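PDB 5EJJ: Ufm1-specific protease from Caenorhabditis elegans, which hydrolyses the peptide bond at the C-terminal glycine of the ubiquitin-like modifier Ufm1, acting as a thiol protease that releases Ufm1 from its targets. Local coordinates for residues Q9-N14 with L95-R100; R154-S159 with R267-M272; Q339-H344 with L355-H360; L498-L503 with S544-D549. All blocks are in the same frame, centred on the assembly; numbering follows the deposited sequence.

Overall arrangement
The four contacts follow one another along the chain, each closing before the next opens, and so illustrate how a multidomain protease is built in series. Contact 1 joins helix 8-19 to edge strand 94-97 of the four-stranded N-terminal sheet. Contact 2, its centre about 34 Å from that of contact 1, pairs helices 144-156 and 253-280. Contact 3 lies in the loops between helix 312-325 and strand 371-374, and contact 4 beside the presumed active site. Contacts 2 and 4 stand about 55 Å apart between centres, whereas contacts 3 and 4 touch, His360 CB lying 4.1 Å from Leu503 CD1. That touch sets the connecting loop against the peptidase sheet; contacts 1 and 2 belong with separate sheets earlier in the chain.

Contact 1: residues Q9-N14 with L95-R100; sequences QAMFQN and LQLTSR
Met11 reaches from helix 8-19 toward strand 94-97 and meets Leu95 and Leu97, two residues of the same strand. Its CB leaves the helix in the direction of the strand, and CG stands anti to the backbone N (chi1 176°), which carries the chain straight out from the helix. CB and CG make no contact with the leucines. The sulfur does, with SD 3.9 Å from Leu95 CD1, the two side chains sliding past each other in opposite directions. At the last torsion the chain bends (chi3 62°), turning the methyl aside so that CE lies 4.4 Å from Leu97 CD2. Met11 CE is also 3.7 Å from Phe12 CE1, so the methyl is shared between the strand and the next residue of its own helix.

Around these side chains, Phe110 of helix 107-113 touches both Met11 and Leu97, and Phe51 of strand 45-53 does likewise. Leu95 and Leu97 form backbone hydrogen bonds to strand 74-81 and the residue just past it, which place the two leucines on the edge strand of the N-terminal MPN-domain sheet.

No hydrogen bond crosses between the two segments. Helix and edge strand are therefore joined here by apolar contact alone, through a buried thioether whose sulfur and methyl each meet a leucine methyl without needing any polar partner from the strand.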
loop_
_atom_site.group_PDB
_atom_site.type_symbol
_atom_site.label_atom_id
_atom_site.label_comp_id
_atom_site.label_asym_id
_atom_site.label_seq_id
_atom_site.Cartn_x
_atom_site.Cartn_y
_atom_site.Cartn_z
ATOM N N GLN A 9 5.023 15.659 -10.336
ATOM C CA GLN A 9 6.079 15.026 -9.537
ATOM C C GLN A 9 5.924 13.529 -9.620
ATOM O O GLN A 9 6.887 12.803 -9.917
ATOM C CB GLN A 9 6.033 15.421 -8.055
ATOM C CG GLN A 9 6.146 16.915 -7.724
ATOM C CD GLN A 9 7.482 17.542 -8.128
ATOM O OE1 GLN A 9 8.338 16.886 -8.755
ATOM N NE2 GLN A 9 7.664 18.825 -7.775
ATOM N N ALA A 10 4.692 13.081 -9.363
ATOM C CA ALA A 10 4.349 11.662 -9.332
ATOM C C ALA A 10 4.759 11.018 -10.654
ATOM O O ALA A 10 5.446 9.992 -10.667
ATOM C CB ALA A 10 2.898 11.505 -9.074
ATOM N N MET A 11 4.376 11.665 -11.760
ATOM C CA MET A 11 4.776 11.257 -13.111
ATOM C C MET A 11 6.278 11.096 -13.263
ATOM O O MET A 11 6.722 10.036 -13.674
ATOM C CB MET A 11 4.282 12.254 -14.147
ATOM C CG MET A 11 4.746 11.932 -15.565
ATOM S SD MET A 11 4.152 13.105 -16.827
ATOM C CE MET A 11 4.902 14.638 -16.284
ATOM N N PHE A 12 7.047 12.146 -12.939
ATOM C CA PHE A 12 8.513 12.126 -13.013
ATOM C C PHE A 12 9.082 10.951 -12.246
ATOM O O PHE A 12 9.966 10.234 -12.727
ATOM C CB PHE A 12 9.110 13.403 -12.422
ATOM C CG PHE A 12 8.768 14.641 -13.184
ATOM C CD1 PHE A 12 8.615 14.599 -14.569
ATOM C CD2 PHE A 12 8.574 15.839 -12.525
ATOM C CE1 PHE A 12 8.274 15.733 -15.287
ATOM C CE2 PHE A 12 8.233 16.976 -13.233
ATOM C CZ PHE A 12 8.084 16.921 -14.623
ATOM N N GLN A 13 8.574 10.760 -11.037
ATOM C CA GLN A 13 9.007 9.644 -10.223
ATOM C C GLN A 13 8.711 8.303 -10.884
ATOM O O GLN A 13 9.416 7.328 -10.661
ATOM C CB GLN A 13 8.316 9.692 -8.877
ATOM C CG GLN A 13 8.749 8.582 -7.975
ATOM C CD GLN A 13 10.200 8.698 -7.653
ATOM O OE1 GLN A 13 10.715 9.806 -7.482
ATOM N NE2 GLN A 13 10.886 7.565 -7.577
ATOM N N ASN A 14 7.655 8.226 -11.681
ATOM C CA ASN A 14 7.368 6.964 -12.330
ATOM C C ASN A 14 8.400 6.680 -13.399
ATOM O O ASN A 14 8.922 5.571 -13.472
ATOM C CB ASN A 14 5.968 6.952 -12.912
ATOM C CG ASN A 14 4.924 6.444 -11.932
ATOM O OD1 ASN A 14 5.223 6.064 -10.794
ATOM N ND2 ASN A 14 3.674 6.445 -12.378
ATOM N N LEU A 95 0.498 13.520 -24.016
ATOM C CA LEU A 95 1.463 14.346 -23.306
ATOM C C LEU A 95 2.713 14.467 -24.176
ATOM O O LEU A 95 3.185 13.473 -24.766
ATOM C CB LEU A 95 1.828 13.755 -21.942
ATOM C CG LEU A 95 0.749 13.599 -20.870
ATOM C CD1 LEU A 95 1.375 12.993 -19.627
ATOM C CD2 LEU A 95 0.105 14.924 -20.549
ATOM N N GLN A 96 3.239 15.686 -24.273
ATOM C CA GLN A 96 4.510 15.881 -24.951
ATOM C C GLN A 96 5.608 15.982 -23.916
ATOM O O GLN A 96 5.516 16.761 -22.973
ATOM C CB GLN A 96 4.454 17.112 -25.841
ATOM C CG GLN A 96 3.395 16.995 -26.928
ATOM C CD GLN A 96 3.615 15.787 -27.819
ATOM O OE1 GLN A 96 4.753 15.362 -28.052
ATOM N NE2 GLN A 96 2.522 15.220 -28.320
ATOM N N LEU A 97 6.632 15.162 -24.071
ATOM C CA LEU A 97 7.654 15.050 -23.045
ATOM C C LEU A 97 9.047 15.046 -23.646
ATOM O O LEU A 97 9.225 14.684 -24.810
ATOM C CB LEU A 97 7.465 13.758 -22.253
ATOM C CG LEU A 97 6.192 13.537 -21.450
ATOM C CD1 LEU A 97 6.341 12.258 -20.632
ATOM C CD2 LEU A 97 5.896 14.729 -20.564
ATOM N N THR A 98 10.031 15.444 -22.847
ATOM C CA THR A 98 11.423 15.396 -23.260
ATOM C C THR A 98 12.199 14.674 -22.173
ATOM O O THR A 98 11.749 14.621 -21.020
ATOM C CB THR A 98 12.009 16.799 -23.405
ATOM O OG1 THR A 98 12.344 17.309 -22.107
ATOM C CG2 THR A 98 11.008 17.733 -24.077
ATOM N N SER A 99 13.362 14.126 -22.526
ATOM C CA SER A 99 14.178 13.411 -21.546
ATOM C C SER A 99 14.862 14.396 -20.605
ATOM O O SER A 99 15.224 14.048 -19.472
ATOM C CB SER A 99 15.206 12.525 -22.242
ATOM O OG SER A 99 14.601 11.362 -22.792
ATOM N N ARG A 100 15.039 15.627 -21.093
ATOM C CA ARG A 100 15.579 16.717 -20.293
ATOM C C ARG A 100 14.605 16.918 -19.146
ATOM O O ARG A 100 14.955 16.754 -17.973
ATOM C CB ARG A 100 15.672 18.008 -21.133
ATOM C CG ARG A 100 16.824 18.963 -20.772
ATOM C CD ARG A 100 16.369 20.430 -20.623
ATOM N NE ARG A 100 15.638 20.950 -21.790
ATOM C CZ ARG A 100 15.205 22.214 -21.934
ATOM N NH1 ARG A 100 15.433 23.125 -20.988
ATOM N NH2 ARG A 100 14.542 22.581 -23.034
#

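Contact 2: residues R154-S159 with R267-M272; sequences RLSMAS and RANNTM
Leu155 and Ala268 meet at the point where helices 144-156 and 253-280 run closest within these segments, with their CA atoms 7.8 Å apart. One branch of the leucine does the touching: CD2 comes to 4.4 Å from Ala268 CB. With a single methyl on one side, the pair leaves little bulk between the two backbones.

Beside this apolar point lies a polar one. Ser156 OG and Asn269 OD1 are 4.2 Å apart, too far for a direct bond, and the link is made by a water instead. The water accepts from Asn269 ND2 at 3.2 Å and sits 2.9 Å from Ser156 OG. In Asn269, CG lies anti to the carbonyl carbon (chi1 -62°), which swings the amide across toward the other helix, while Ser156 OG also makes a weak bond back to Ala152 O.

Further out, Tyr135 and Gln305 tie the long helix to neighbouring strands. Tyr135 OH bonds to Thr271 OG1, and its side chain also touches both Leu155 and Ala268; Arg267 and Asn270 bond to Gln305 of strand 302-306. Within the helix, Thr271 OG1 bonds to Arg267 O at 3.0 Å, and the Thr271 amide reaches the same oxygen from the other face of its plane.

The whole is a layered alpha/beta arrangement, in which two helices packed side by side rest on strand 127-139 of the five-stranded mixed sheet.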
loop_
_atom_site.group_PDB
_atom_site.type_symbol
_atom_site.label_atom_id
_atom_site.label_comp_id
_atom_site.label_asym_id
_atom_site.label_seq_id
_atom_site.Cartn_x
_atom_site.Cartn_y
_atom_site.Cartn_z
ATOM N N ARG A 154 -18.607 -13.764 -21.070
ATOM C CA ARG A 154 -19.966 -14.092 -20.645
ATOM C C ARG A 154 -20.145 -13.817 -19.161
ATOM O O ARG A 154 -21.272 -13.732 -18.664
ATOM C CB ARG A 154 -20.271 -15.575 -20.908
ATOM C CG ARG A 154 -20.620 -15.953 -22.358
ATOM C CD ARG A 154 -20.414 -17.450 -22.589
ATOM N NE ARG A 154 -20.174 -18.137 -21.318
ATOM C CZ ARG A 154 -19.112 -18.898 -21.046
ATOM N NH1 ARG A 154 -18.173 -19.103 -21.978
ATOM N NH2 ARG A 154 -19.004 -19.465 -19.838
ATOM N N LEU A 155 -19.031 -13.718 -18.441
ATOM C CA LEU A 155 -19.081 -13.407 -17.014
ATOM C C LEU A 155 -19.357 -11.929 -16.826
ATOM O O LEU A 155 -20.026 -11.526 -15.882
ATOM C CB LEU A 155 -17.761 -13.767 -16.346
ATOM C CG LEU A 155 -17.685 -13.718 -14.832
ATOM C CD1 LEU A 155 -19.030 -14.042 -14.255
ATOM C CD2 LEU A 155 -16.679 -14.759 -14.399
ATOM N N SER A 156 -18.843 -11.132 -17.755
ATOM C CA SER A 156 -19.022 -9.687 -17.732
ATOM C C SER A 156 -20.425 -9.234 -18.127
ATOM O O SER A 156 -20.830 -8.136 -17.775
ATOM C CB SER A 156 -17.934 -8.996 -18.566
ATOM O OG SER A 156 -16.650 -9.198 -17.962
ATOM N N MET A 157 -21.166 -10.086 -18.836
ATOM C CA MET A 157 -22.572 -9.811 -19.177
ATOM C C MET A 157 -23.488 -10.280 -18.070
ATOM O O MET A 157 -24.673 -9.990 -18.093
ATOM C CB MET A 157 -23.017 -10.531 -20.449
ATOM C CG MET A 157 -21.962 -10.747 -21.507
ATOM S SD MET A 157 -22.033 -9.499 -22.800
ATOM C CE MET A 157 -21.215 -8.121 -21.981
ATOM N N ALA A 158 -22.939 -11.024 -17.118
ATOM C CA ALA A 158 -23.730 -11.618 -16.046
ATOM C C ALA A 158 -23.741 -10.722 -14.807
ATOM O O ALA A 158 -24.677 -10.764 -13.997
ATOM C CB ALA A 158 -23.177 -13.011 -15.691
ATOM N N SER A 159 -22.689 -9.912 -14.679
ATOM C CA SER A 159 -22.405 -9.149 -13.463
ATOM C C SER A 159 -23.441 -8.065 -13.144
ATOM O O SER A 159 -23.588 -7.666 -11.984
ATOM C CB SER A 159 -21.013 -8.523 -13.567
ATOM O OG SER A 159 -20.912 -7.657 -14.690
ATOM N N ARG A 267 -11.476 -7.566 -12.328
ATOM C CA ARG A 267 -10.876 -8.681 -11.622
ATOM C C ARG A 267 -10.977 -9.978 -12.416
ATOM O O ARG A 267 -10.072 -10.801 -12.364
ATOM C CB ARG A 267 -11.567 -8.874 -10.280
ATOM C CG ARG A 267 -11.213 -7.877 -9.239
ATOM C CD ARG A 267 -10.009 -8.349 -8.475
ATOM N NE ARG A 267 -9.638 -7.370 -7.463
ATOM C CZ ARG A 267 -8.550 -7.444 -6.710
ATOM N NH1 ARG A 267 -7.699 -8.457 -6.850
ATOM N NH2 ARG A 267 -8.313 -6.487 -5.821
ATOM N N ALA A 268 -12.096 -10.185 -13.112
ATOM C CA ALA A 268 -12.245 -11.389 -13.930
ATOM C C ALA A 268 -11.262 -11.345 -15.100
ATOM O O ALA A 268 -10.518 -12.290 -15.313
ATOM C CB ALA A 268 -13.652 -11.550 -14.420
ATOM N N ASN A 269 -11.239 -10.235 -15.830
ATOM C CA ASN A 269 -10.283 -10.056 -16.904
ATOM C C ASN A 269 -8.840 -10.233 -16.439
ATOM O O ASN A 269 -8.014 -10.790 -17.149
ATOM C CB ASN A 269 -10.458 -8.680 -17.532
ATOM C CG ASN A 269 -11.842 -8.487 -18.152
ATOM O OD1 ASN A 269 -12.518 -9.454 -18.527
ATOM N ND2 ASN A 269 -12.269 -7.226 -18.264
ATOM N N ASN A 270 -8.540 -9.756 -15.238
ATOM C CA ASN A 270 -7.214 -9.901 -14.674
ATOM C C ASN A 270 -6.873 -11.354 -14.428
ATOM O O ASN A 270 -5.757 -11.766 -14.699
ATOM C CB ASN A 270 -7.092 -9.123 -13.369
ATOM C CG ASN A 270 -5.656 -8.692 -13.078
ATOM O OD1 ASN A 270 -4.897 -9.394 -12.396
ATOM N ND2 ASN A 270 -5.270 -7.534 -13.615
ATOM N N THR A 271 -7.833 -12.121 -13.907
ATOM C CA THR A 271 -7.664 -13.560 -13.648
ATOM C C THR A 271 -7.467 -14.294 -14.957
ATOM O O THR A 271 -6.630 -15.187 -15.077
ATOM C CB THR A 271 -8.917 -14.156 -12.996
ATOM O OG1 THR A 271 -9.133 -13.544 -11.717
ATOM C CG2 THR A 271 -8.777 -15.672 -12.832
ATOM N N MET A 272 -8.270 -13.893 -15.936
ATOM C CA MET A 272 -8.213 -14.425 -17.279
ATOM C C MET A 272 -6.807 -14.240 -17.827
ATOM O O MET A 272 -6.163 -15.197 -18.259
ATOM C CB MET A 272 -9.231 -13.690 -18.145
ATOM C CG MET A 272 -9.257 -14.103 -19.617
ATOM S SD MET A 272 -8.663 -12.870 -20.813
ATOM C CE MET A 272 -7.058 -13.568 -21.184
HETATM O O HOH W 1 -15.265 -7.187 -19.432
#

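Contact 3: residues Q339-H344 with L355-H360; sequences QALALH and LIREPH
Leu341 touches Arg357 across an irregular connecting region, the loops between helix 312-325 and strand 371-374 that lead from the N-terminal part of the protein into its papain-like peptidase domain. Neither segment forms a helix or strand here, and the meeting depends on one long side chain spanning the gap: the nearest CA atoms, those of Leu341 and Arg357, are 10.6 Å apart. The contact as a whole is light, with 86 Å² buried, all three touching residues partly exposed and no hydrogen bond or salt bridge between the segments. This is consistent with two parts of the chain that abut rather than interlock.

The closer-packed part is a methyl laid over a flat group. Leu341 CD2 sits above one face of the guanidinium, 3.8 Å from Arg357 NH2 and 4.2 Å from Arg357 CZ, and the two side chains cross at about a right angle. Arg357 gets there by an extended chain: CG is anti to the backbone N (chi1 -176°), and the chain stays extended as far as NE. Each partner is held by its own surroundings, Leu341 through backbone bonding to Thr292, while the residues flanking Arg357 bond through their backbones to Tyr381 and Tyr379.

The loose side is the guanidinium's edge. There, near its plane, the backbone oxygen of Gln339 (O) stays 4.3 Å from Arg357 NH2, short of a hydrogen bond.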
loop_
_atom_site.group_PDB
_atom_site.type_symbol
_atom_site.label_atom_id
_atom_site.label_comp_id
_atom_site.label_asym_id
_atom_site.label_seq_id
_atom_site.Cartn_x
_atom_site.Cartn_y
_atom_site.Cartn_z
ATOM N N GLN A 339 2.282 -7.878 1.943
ATOM C CA GLN A 339 2.094 -6.438 1.842
ATOM C C GLN A 339 0.677 -6.025 1.421
ATOM O O GLN A 339 0.323 -4.833 1.478
ATOM C CB GLN A 339 3.070 -5.876 0.833
ATOM C CG GLN A 339 4.481 -6.179 1.139
ATOM C CD GLN A 339 5.430 -5.379 0.273
ATOM O OE1 GLN A 339 6.018 -5.911 -0.670
ATOM N NE2 GLN A 339 5.594 -4.091 0.594
ATOM N N ALA A 340 -0.118 -7.003 0.980
ATOM C CA ALA A 340 -1.476 -6.749 0.519
ATOM C C ALA A 340 -2.327 -6.194 1.651
ATOM O O ALA A 340 -2.247 -6.657 2.778
ATOM C CB ALA A 340 -2.073 -8.005 -0.015
ATOM N N LEU A 341 -3.131 -5.187 1.362
ATOM C CA LEU A 341 -4.018 -4.671 2.382
ATOM C C LEU A 341 -5.005 -5.775 2.691
ATOM O O LEU A 341 -5.334 -6.603 1.839
ATOM C CB LEU A 341 -4.732 -3.408 1.902
ATOM C CG LEU A 341 -3.714 -2.490 1.239
ATOM C CD1 LEU A 341 -4.330 -1.198 0.701
ATOM C CD2 LEU A 341 -2.570 -2.197 2.191
ATOM N N ALA A 342 -5.470 -5.828 3.917
ATOM C CA ALA A 342 -6.468 -6.823 4.226
ATOM C C ALA A 342 -7.761 -6.050 4.438
ATOM O O ALA A 342 -8.056 -5.572 5.551
ATOM C CB ALA A 342 -6.063 -7.600 5.456
ATOM N N LEU A 343 -8.514 -5.881 3.358
ATOM C CA LEU A 343 -9.660 -4.999 3.431
ATOM C C LEU A 343 -10.880 -5.830 3.762
ATOM O O LEU A 343 -11.807 -5.369 4.452
ATOM C CB LEU A 343 -9.839 -4.216 2.124
ATOM C CG LEU A 343 -8.645 -3.396 1.612
ATOM C CD1 LEU A 343 -9.015 -2.708 0.330
ATOM C CD2 LEU A 343 -8.142 -2.362 2.602
ATOM N N HIS A 344 -10.877 -7.071 3.281
ATOM C CA HIS A 344 -11.986 -7.957 3.574
ATOM C C HIS A 344 -11.686 -8.811 4.804
ATOM O O HIS A 344 -10.559 -9.288 4.990
ATOM C CB HIS A 344 -12.337 -8.835 2.376
ATOM C CG HIS A 344 -13.689 -9.479 2.490
ATOM N ND1 HIS A 344 -13.858 -10.809 2.811
ATOM C CD2 HIS A 344 -14.933 -8.966 2.348
ATOM C CE1 HIS A 344 -15.147 -11.086 2.858
ATOM N NE2 HIS A 344 -15.821 -9.986 2.575
ATOM N N LEU A 355 -4.639 -5.253 15.928
ATOM C CA LEU A 355 -3.558 -4.274 15.969
ATOM C C LEU A 355 -3.831 -3.065 15.070
ATOM O O LEU A 355 -4.414 -3.201 13.993
ATOM C CB LEU A 355 -2.237 -4.936 15.543
ATOM C CG LEU A 355 -1.322 -5.680 16.529
ATOM C CD1 LEU A 355 -2.061 -6.092 17.791
ATOM C CD2 LEU A 355 -0.677 -6.901 15.854
ATOM N N ILE A 356 -3.391 -1.894 15.527
ATOM C CA ILE A 356 -3.458 -0.648 14.759
ATOM C C ILE A 356 -2.292 -0.532 13.765
ATOM O O ILE A 356 -1.150 -0.859 14.103
ATOM C CB ILE A 356 -3.430 0.558 15.715
ATOM C CG1 ILE A 356 -4.642 0.506 16.641
ATOM C CG2 ILE A 356 -3.342 1.884 14.959
ATOM C CD1 ILE A 356 -4.718 1.663 17.583
ATOM N N ARG A 357 -2.584 -0.079 12.541
ATOM C CA ARG A 357 -1.553 0.116 11.515
ATOM C C ARG A 357 -1.263 1.605 11.379
ATOM O O ARG A 357 -2.174 2.397 11.150
ATOM C CB ARG A 357 -1.994 -0.489 10.174
ATOM C CG ARG A 357 -0.968 -0.449 9.038
ATOM C CD ARG A 357 -1.646 -0.806 7.707
ATOM N NE ARG A 357 -0.756 -0.971 6.547
ATOM C CZ ARG A 357 -0.582 -2.122 5.882
ATOM N NH1 ARG A 357 -1.220 -3.234 6.265
ATOM N NH2 ARG A 357 0.229 -2.168 4.825
ATOM N N GLU A 358 0.005 1.974 11.557
ATOM C CA GLU A 358 0.476 3.361 11.450
ATOM C C GLU A 358 -0.328 4.384 12.261
ATOM O O GLU A 358 -1.118 5.141 11.698
ATOM C CB GLU A 358 0.560 3.783 9.982
ATOM C CG GLU A 358 1.619 3.010 9.192
ATOM C CD GLU A 358 1.863 3.566 7.790
ATOM O OE1 GLU A 358 1.025 3.274 6.898
ATOM O OE2 GLU A 358 2.886 4.284 7.590
ATOM N N PRO A 359 -0.132 4.410 13.593
ATOM C CA PRO A 359 -0.835 5.395 14.415
ATOM C C PRO A 359 -0.290 6.776 14.157
ATOM O O PRO A 359 -1.056 7.725 14.166
ATOM C CB PRO A 359 -0.493 4.971 15.840
ATOM C CG PRO A 359 -0.137 3.538 15.726
ATOM C CD PRO A 359 0.582 3.435 14.429
ATOM N N HIS A 360 1.004 6.895 13.896
ATOM C CA HIS A 360 1.589 8.220 13.712
ATOM C C HIS A 360 0.981 8.962 12.528
ATOM O O HIS A 360 1.280 10.136 12.311
ATOM C CB HIS A 360 3.111 8.142 13.561
ATOM C CG HIS A 360 3.579 8.119 12.140
ATOM N ND1 HIS A 360 3.620 6.959 11.387
ATOM C CD2 HIS A 360 4.035 9.107 11.335
ATOM C CE1 HIS A 360 4.079 7.238 10.180
ATOM N NE2 HIS A 360 4.338 8.536 10.122
#

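Contact 4: residues L498-L503 with S544-D549; sequences LAHTIL and SFWSKD
His500 meets Phe545 and Trp546 where the loop between strands 540-542 and 552-557 packs against strand 499-507 of the papain-like (clan CA) peptidase sheet, next to the presumed catalytic His522 and Asp520.

The aromatic contacts run rim to rim. Phe545 CG is anti to the backbone N (chi1 179°), which carries the ring out toward His500. His500 CD2 comes to 3.4 Å from Phe545 CE2, each atom at the other ring's edge; the centroids are 5.6 Å apart and the planes inclined at 40°, so neither ring covers the other. Trp546 CZ3 approaches the same CD2 obliquely, while within the loop Phe545 CD2 lies over one face of the indole, offset toward its rim. The imidazole additionally meets the His522 ring. Replacing His500 by an alanine would probably open a gap beside Phe545 CE2 and take away the ring that His522 meets.

Apolar packing comes from Ile502, two residues along the strand, whose CD1 meets Trp546 CZ2 at 3.7 Å. Trp546 also stacks edge-to-face with Phe516.

The one polar contact is a bond from His500 ND1 back to Ala499 O, 2.6 Å long. It is fairly straight at the hydrogen (162°), but the donor sits above the carbonyl plane and not on a lone pair.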
loop_
_atom_site.group_PDB
_atom_site.type_symbol
_atom_site.label_atom_id
_atom_site.label_comp_id
_atom_site.label_asym_id
_atom_site.label_seq_id
_atom_site.Cartn_x
_atom_site.Cartn_y
_atom_site.Cartn_z
ATOM N N LEU A 498 13.794 2.174 30.846
ATOM C CA LEU A 498 12.677 2.077 29.906
ATOM C C LEU A 498 13.079 1.870 28.446
ATOM O O LEU A 498 14.218 2.107 28.061
ATOM C CB LEU A 498 11.801 3.325 30.030
ATOM C CG LEU A 498 11.079 3.401 31.374
ATOM C CD1 LEU A 498 10.304 4.703 31.521
ATOM C CD2 LEU A 498 10.163 2.179 31.532
ATOM N N ALA A 499 12.124 1.416 27.639
ATOM C CA ALA A 499 12.345 1.217 26.207
ATOM C C ALA A 499 11.248 1.903 25.406
ATOM O O ALA A 499 10.064 1.757 25.722
ATOM C CB ALA A 499 12.394 -0.273 25.870
ATOM N N HIS A 500 11.644 2.664 24.385
ATOM C CA HIS A 500 10.693 3.324 23.486
ATOM C C HIS A 500 11.034 3.041 22.009
ATOM O O HIS A 500 12.153 2.617 21.679
ATOM C CB HIS A 500 10.673 4.842 23.720
ATOM C CG HIS A 500 10.171 5.253 25.075
ATOM N ND1 HIS A 500 9.694 4.361 26.001
ATOM C CD2 HIS A 500 10.068 6.481 25.640
ATOM C CE1 HIS A 500 9.320 5.016 27.093
ATOM N NE2 HIS A 500 9.532 6.300 26.894
ATOM N N THR A 501 10.067 3.268 21.121
ATOM C CA THR A 501 10.339 3.204 19.690
ATOM C C THR A 501 10.338 4.612 19.097
ATOM O O THR A 501 9.448 5.412 19.389
ATOM C CB THR A 501 9.321 2.336 18.947
ATOM O OG1 THR A 501 8.893 1.256 19.789
ATOM C CG2 THR A 501 9.948 1.774 17.687
ATOM N N ILE A 502 11.348 4.923 18.286
ATOM C CA ILE A 502 11.416 6.225 17.622
ATOM C C ILE A 502 11.011 6.135 16.142
ATOM O O ILE A 502 11.642 5.438 15.343
ATOM C CB ILE A 502 12.812 6.872 17.753
ATOM C CG1 ILE A 502 13.087 7.255 19.207
ATOM C CG2 ILE A 502 12.921 8.114 16.874
ATOM C CD1 ILE A 502 14.471 7.858 19.427
ATOM N N LEU A 503 9.949 6.853 15.793
ATOM C CA LEU A 503 9.380 6.814 14.451
ATOM C C LEU A 503 9.872 7.940 13.548
ATOM O O LEU A 503 9.809 7.832 12.326
ATOM C CB LEU A 503 7.858 6.844 14.537
ATOM C CG LEU A 503 7.310 5.614 15.249
ATOM C CD1 LEU A 503 5.813 5.710 15.394
ATOM C CD2 LEU A 503 7.706 4.373 14.488
ATOM N N SER A 544 14.117 17.436 25.649
ATOM C CA SER A 544 14.011 17.324 27.105
ATOM C C SER A 544 13.114 16.152 27.538
ATOM O O SER A 544 12.444 16.217 28.573
ATOM C CB SER A 544 13.437 18.626 27.677
ATOM O OG SER A 544 12.059 18.768 27.346
ATOM N N PHE A 545 13.099 15.091 26.735
ATOM C CA PHE A 545 12.316 13.889 27.016
ATOM C C PHE A 545 13.272 12.794 27.474
ATOM O O PHE A 545 12.906 11.918 28.255
ATOM C CB PHE A 545 11.558 13.471 25.753
ATOM C CG PHE A 545 10.724 12.220 25.896
ATOM C CD1 PHE A 545 9.497 12.249 26.552
ATOM C CD2 PHE A 545 11.134 11.027 25.306
ATOM C CE1 PHE A 545 8.702 11.095 26.648
ATOM C CE2 PHE A 545 10.346 9.873 25.400
ATOM C CZ PHE A 545 9.126 9.910 26.074
ATOM N N TRP A 546 14.512 12.864 27.000
ATOM C CA TRP A 546 15.530 11.902 27.400
ATOM C C TRP A 546 16.278 12.335 28.677
ATOM O O TRP A 546 16.773 13.467 28.758
ATOM C CB TRP A 546 16.524 11.689 26.255
ATOM C CG TRP A 546 15.888 11.480 24.903
ATOM C CD1 TRP A 546 16.089 12.229 23.779
ATOM C CD2 TRP A 546 14.955 10.454 24.536
ATOM N NE1 TRP A 546 15.347 11.732 22.739
ATOM C CE2 TRP A 546 14.637 10.645 23.180
ATOM C CE3 TRP A 546 14.361 9.391 25.223
ATOM C CZ2 TRP A 546 13.754 9.815 22.502
ATOM C CZ3 TRP A 546 13.488 8.572 24.547
ATOM C CH2 TRP A 546 13.192 8.785 23.205
ATOM N N SER A 547 16.362 11.435 29.663
ATOM C CA SER A 547 17.048 11.718 30.932
ATOM C C SER A 547 18.540 12.026 30.722
ATOM O O SER A 547 19.288 11.206 30.181
ATOM C CB SER A 547 16.867 10.552 31.919
ATOM O OG SER A 547 17.338 10.871 33.225
ATOM N N LYS A 548 18.959 13.209 31.167
ATOM C CA LYS A 548 20.303 13.712 30.904
ATOM C C LYS A 548 21.346 13.043 31.791
ATOM O O LYS A 548 22.545 13.071 31.492
ATOM C CB LYS A 548 20.348 15.230 31.122
ATOM C CG LYS A 548 19.036 15.945 30.822
ATOM C CD LYS A 548 18.530 16.710 32.042
ATOM C CE LYS A 548 18.371 15.804 33.267
ATOM N NZ LYS A 548 17.350 14.727 33.077
ATOM N N ASP A 549 20.886 12.446 32.886
ATOM C CA ASP A 549 21.782 11.846 33.869
ATOM C C ASP A 549 22.289 10.488 33.382
ATOM O O ASP A 549 23.362 10.031 33.777
ATOM C CB ASP A 549 21.058 11.696 35.216
ATOM C CG ASP A 549 20.074 12.841 35.494
ATOM O OD1 ASP A 549 20.372 14.001 35.124
ATOM O OD2 ASP A 549 18.997 12.581 36.084
#